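Local atomic coordinates of SusD homolog (Bacteroides ovatus, PDB entry 4F53), a protein that probably binds glycans, perhaps mucin O-glycans, at the bacterial outer membrane as a lipoprotein of the SusD/RagB family. Residues P148-Q152 / Q153-A157; E364-R367 / L368-E372. All coordinates share one frame; numbering follows the deposited sequence.

Overall arrangement
Interaction 1 comes first along the chain. It is the entry into helix 152-173, where the loop after helix 110-131 turns into the helix. Interaction 2 follows in series and lies wholly within helix 358-372, near its C-terminal end. The two centres are about 35 Å apart, and the nearest atoms about 21 Å. They do not touch. Each is local, between residues close in sequence: one starts a helix and the other is a run of turns packed among helices 337-349, 379-383 and 423-438. They are thus separate helix features on opposite sides of the centre of a largely helical, TPR-like SusD/RagB protein, with interaction 2 next to a bound calcium ion.

Interaction 1: P148-Q152 / Q153-A157; sequences PYDSQ and QAVYA
S151 caps the N-terminus of helix 152-173. Its OG accepts a hydrogen bond from A154 N at 3.1 Å, with an N-H...O angle of 157°. The hydroxyl sits between the backbone N and the carbonyl carbon (chi1 66°), which turns OG back over the first helical turn. OG also lies 3.3 Å from A154 CB. The regular helix bonds start here too: V155 N donates to S151 O at 3.0 Å, and Y156 N donates to Q152 O at 2.9 Å in a nearly straight bond. With an alanine here the OG acceptor is gone, and the A154 N-H would probably be left without its cap.

Before the cap, D150 CB packs on V155 CG2 at 3.6 Å. D150 OD2 accepts from S137 N and from a water, which also reaches A154 O by a weak bond. Within the first turn, Q152 and Y156 run side by side and point the same way, with Q152 CG 3.8 Å from Y156 CD1. The amide and ring planes are 69° apart. Q152 is extended: its OE1 accepts from W517 N and its NE2 bonds T128 OG1, while Y156 OH bonds D129 and R207.

The E502 carboxylate accepts from the backbone N of Q152 and of Q153. The serine hydroxyl and this carboxylate thus serve three backbone amides of the first turn, and the negative charge probably suits the positive end of the helix dipole.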
loop_
_atom_site.group_PDB
_atom_site.type_symbol
_atom_site.label_atom_id
_atom_site.label_comp_id
_atom_site.label_asym_id
_atom_site.label_seq_id
_atom_site.Cartn_x
_atom_site.Cartn_y
_atom_site.Cartn_z
ATOM N N PRO A 148 -7.563 -10.174 -23.499
ATOM C CA PRO A 148 -8.854 -9.808 -22.865
ATOM C C PRO A 148 -8.703 -9.605 -21.342
ATOM O O PRO A 148 -7.858 -10.245 -20.700
ATOM C CB PRO A 148 -9.760 -11.006 -23.179
ATOM C CG PRO A 148 -9.081 -11.704 -24.346
ATOM C CD PRO A 148 -7.628 -11.526 -24.102
ATOM N N TYR A 149 -9.508 -8.690 -20.777
ATOM C CA TYR A 149 -9.491 -8.336 -19.354
ATOM C C TYR A 149 -10.524 -9.138 -18.563
ATOM O O TYR A 149 -11.669 -9.290 -19.001
ATOM C CB TYR A 149 -9.784 -6.835 -19.152
ATOM C CG TYR A 149 -8.705 -5.857 -19.574
ATOM C CD1 TYR A 149 -8.035 -6.002 -20.791
ATOM C CD2 TYR A 149 -8.441 -4.713 -18.818
ATOM C CE1 TYR A 149 -7.067 -5.089 -21.198
ATOM C CE2 TYR A 149 -7.509 -3.767 -19.239
ATOM C CZ TYR A 149 -6.819 -3.963 -20.427
ATOM O OH TYR A 149 -5.891 -3.045 -20.847
ATOM N N ASP A 150 -10.126 -9.634 -17.390
ATOM C CA ASP A 150 -11.032 -10.313 -16.476
ATOM C C ASP A 150 -11.679 -9.270 -15.617
ATOM O O ASP A 150 -11.030 -8.278 -15.281
ATOM C CB ASP A 150 -10.272 -11.294 -15.544
ATOM C CG ASP A 150 -9.533 -12.464 -16.156
ATOM O OD1 ASP A 150 -9.747 -12.747 -17.348
ATOM O OD2 ASP A 150 -8.747 -13.100 -15.436
ATOM N N SER A 151 -12.896 -9.533 -15.151
ATOM C CA SER A 151 -13.542 -8.661 -14.183
ATOM C C SER A 151 -12.711 -8.710 -12.879
ATOM O O SER A 151 -11.988 -9.690 -12.667
ATOM C CB SER A 151 -14.983 -9.104 -13.953
ATOM O OG SER A 151 -15.066 -10.377 -13.337
ATOM N N GLN A 152 -12.774 -7.662 -12.028
ATOM C CA GLN A 152 -12.038 -7.718 -10.782
ATOM C C GLN A 152 -12.511 -8.934 -9.942
ATOM O O GLN A 152 -11.681 -9.625 -9.342
ATOM C CB GLN A 152 -12.161 -6.416 -10.005
ATOM C CG GLN A 152 -11.309 -6.427 -8.755
ATOM C CD GLN A 152 -11.314 -5.113 -8.063
ATOM O OE1 GLN A 152 -12.304 -4.708 -7.446
ATOM N NE2 GLN A 152 -10.163 -4.482 -8.051
ATOM N N GLN A 153 -13.823 -9.231 -9.960
ATOM C CA GLN A 153 -14.379 -10.383 -9.253
ATOM C C GLN A 153 -13.753 -11.712 -9.737
ATOM O O GLN A 153 -13.396 -12.553 -8.905
ATOM C CB GLN A 153 -15.886 -10.458 -9.380
ATOM C CG GLN A 153 -16.404 -11.652 -8.537
ATOM C CD GLN A 153 -17.879 -11.799 -8.465
ATOM O OE1 GLN A 153 -18.639 -10.972 -8.967
ATOM N NE2 GLN A 153 -18.294 -12.875 -7.832
ATOM N N ALA A 154 -13.622 -11.887 -11.061
ATOM C CA ALA A 154 -12.989 -13.068 -11.643
ATOM C C ALA A 154 -11.500 -13.135 -11.278
ATOM O O ALA A 154 -10.996 -14.226 -11.025
ATOM C CB ALA A 154 -13.163 -13.085 -13.166
ATOM N N VAL A 155 -10.813 -11.981 -11.181
ATOM C CA VAL A 155 -9.395 -11.906 -10.779
ATOM C C VAL A 155 -9.260 -12.377 -9.326
ATOM O O VAL A 155 -8.460 -13.276 -9.058
ATOM C CB VAL A 155 -8.800 -10.499 -10.981
ATOM C CG1 VAL A 155 -7.381 -10.417 -10.421
ATOM C CG2 VAL A 155 -8.819 -10.101 -12.460
ATOM N N TYR A 156 -10.080 -11.810 -8.404
ATOM C CA TYR A 156 -10.065 -12.188 -6.988
ATOM C C TYR A 156 -10.425 -13.671 -6.799
ATOM O O TYR A 156 -9.746 -14.353 -6.042
ATOM C CB TYR A 156 -11.021 -11.285 -6.172
ATOM C CG TYR A 156 -10.319 -10.094 -5.546
ATOM C CD1 TYR A 156 -9.880 -9.021 -6.330
ATOM C CD2 TYR A 156 -10.088 -10.040 -4.177
ATOM C CE1 TYR A 156 -9.234 -7.923 -5.755
ATOM C CE2 TYR A 156 -9.428 -8.959 -3.595
ATOM C CZ TYR A 156 -9.007 -7.898 -4.387
ATOM O OH TYR A 156 -8.345 -6.846 -3.797
ATOM N N ALA A 157 -11.450 -14.178 -7.519
ATOM C CA ALA A 157 -11.878 -15.574 -7.407
ATOM C C ALA A 157 -10.774 -16.532 -7.870
ATOM O O ALA A 157 -10.500 -17.508 -7.171
ATOM C CB ALA A 157 -13.157 -15.816 -8.192
HETATM O O HOH W 1 -9.402 -14.625 -13.461
#

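Interaction 2: E364-R367 / L368-E372; sequences EGIR and LSFEE
E364 to E371 are joined by four successive backbone hydrogen bonds, each from residue i+4 to residue i. L368 N donates to E364 O at 2.8 Å, and S369 N to G365 O at 3.0 Å. F370 N donates to I366 O at 3.0 Å, and E371 N to R367 O at 3.0 Å. The G365 bond is the most bent of the four, with an N-H...O angle of 149°.

Apolar contacts follow the same spacing. I366 and F370 lie side by side and point the same way. I366 CG2 stands anti to the backbone N and reaches F370 CE1 at 3.9 Å.

A carboxylate oxygen lies against an aliphatic branch where E364 meets L368. The E364 chain is bent at chi2 (57°), which folds the carboxylate towards the next turn. Its OE2 is then in van der Waals contact with L368 CG at 3.8 Å, and the two side chains cross at a slant.

Around the helix, I366 and L368 pack on helix 337-349, and I366 and F370 both meet Y382 of helix 379-383. S369 OG bonds R278 NH1. The nearest atom of the E371 side chain is about 3 Å from a bound calcium ion.

This is a regular alpha-helix with i to i+4 side-chain pairs, packed on neighbouring helices, consistent with the helical, TPR-like character of the family.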
loop_
_atom_site.group_PDB
_atom_site.type_symbol
_atom_site.label_atom_id
_atom_site.label_comp_id
_atom_site.label_asym_id
_atom_site.label_seq_id
_atom_site.Cartn_x
_atom_site.Cartn_y
_atom_site.Cartn_z
ATOM N N GLU A 364 -2.727 -5.940 20.272
ATOM C CA GLU A 364 -1.669 -6.785 19.761
ATOM C C GLU A 364 -1.034 -6.161 18.492
ATOM O O GLU A 364 0.190 -6.187 18.372
ATOM C CB GLU A 364 -2.175 -8.228 19.496
ATOM C CG GLU A 364 -1.094 -9.205 19.031
ATOM C CD GLU A 364 0.142 -9.436 19.899
ATOM O OE1 GLU A 364 0.181 -8.933 21.043
ATOM O OE2 GLU A 364 1.077 -10.134 19.438
ATOM N N GLY A 365 -1.843 -5.568 17.604
ATOM C CA GLY A 365 -1.346 -4.910 16.396
ATOM C C GLY A 365 -0.431 -3.737 16.723
ATOM O O GLY A 365 0.639 -3.586 16.127
ATOM N N ILE A 366 -0.822 -2.924 17.707
ATOM C CA ILE A 366 -0.022 -1.793 18.201
ATOM C C ILE A 366 1.298 -2.308 18.834
ATOM O O ILE A 366 2.357 -1.791 18.501
ATOM C CB ILE A 366 -0.844 -0.904 19.182
ATOM C CG1 ILE A 366 -2.075 -0.308 18.445
ATOM C CG2 ILE A 366 0.045 0.199 19.833
ATOM C CD1 ILE A 366 -3.111 0.443 19.335
ATOM N N ARG A 367 1.235 -3.350 19.690
ATOM C CA ARG A 367 2.423 -3.956 20.314
ATOM C C ARG A 367 3.375 -4.494 19.243
ATOM O O ARG A 367 4.578 -4.259 19.336
ATOM C CB ARG A 367 2.049 -5.100 21.284
ATOM C CG ARG A 367 1.304 -4.634 22.535
ATOM C CD ARG A 367 0.778 -5.811 23.365
ATOM N NE ARG A 367 -0.027 -5.373 24.508
ATOM C CZ ARG A 367 0.479 -4.919 25.655
ATOM N NH1 ARG A 367 1.796 -4.836 25.825
ATOM N NH2 ARG A 367 -0.328 -4.536 26.636
ATOM N N LEU A 368 2.832 -5.207 18.222
ATOM C CA LEU A 368 3.644 -5.735 17.138
ATOM C C LEU A 368 4.331 -4.599 16.363
ATOM O O LEU A 368 5.511 -4.735 16.019
ATOM C CB LEU A 368 2.804 -6.596 16.176
ATOM C CG LEU A 368 2.450 -8.003 16.671
ATOM C CD1 LEU A 368 1.327 -8.600 15.832
ATOM C CD2 LEU A 368 3.668 -8.912 16.686
ATOM N N SER A 369 3.617 -3.461 16.137
ATOM C CA SER A 369 4.184 -2.338 15.410
ATOM C C SER A 369 5.325 -1.686 16.212
ATOM O O SER A 369 6.379 -1.348 15.629
ATOM C CB SER A 369 3.098 -1.339 15.045
ATOM O OG SER A 369 3.642 -0.203 14.395
ATOM N N PHE A 370 5.145 -1.549 17.534
ATOM C CA PHE A 370 6.199 -1.040 18.438
ATOM C C PHE A 370 7.467 -1.938 18.331
ATOM O O PHE A 370 8.558 -1.435 18.101
ATOM C CB PHE A 370 5.681 -0.978 19.879
ATOM C CG PHE A 370 5.031 0.337 20.250
ATOM C CD1 PHE A 370 4.045 0.903 19.438
ATOM C CD2 PHE A 370 5.375 0.993 21.428
ATOM C CE1 PHE A 370 3.426 2.099 19.796
ATOM C CE2 PHE A 370 4.770 2.203 21.774
ATOM C CZ PHE A 370 3.782 2.735 20.970
ATOM N N GLU A 371 7.286 -3.260 18.421
ATOM C CA GLU A 371 8.347 -4.258 18.291
ATOM C C GLU A 371 9.019 -4.178 16.912
ATOM O O GLU A 371 10.237 -4.227 16.827
ATOM C CB GLU A 371 7.768 -5.656 18.522
ATOM C CG GLU A 371 8.818 -6.737 18.674
ATOM C CD GLU A 371 8.269 -8.103 19.030
ATOM O OE1 GLU A 371 7.053 -8.216 19.328
ATOM O OE2 GLU A 371 9.065 -9.070 18.999
ATOM N N GLU A 372 8.236 -4.041 15.839
ATOM C CA GLU A 372 8.760 -3.921 14.467
ATOM C C GLU A 372 9.674 -2.693 14.325
ATOM O O GLU A 372 10.554 -2.672 13.476
ATOM C CB GLU A 372 7.586 -3.769 13.464
ATOM C CG GLU A 372 6.828 -5.050 13.151
ATOM C CD GLU A 372 5.435 -4.927 12.554
ATOM O OE1 GLU A 372 4.906 -3.799 12.392
ATOM O OE2 GLU A 372 4.860 -5.993 12.258
#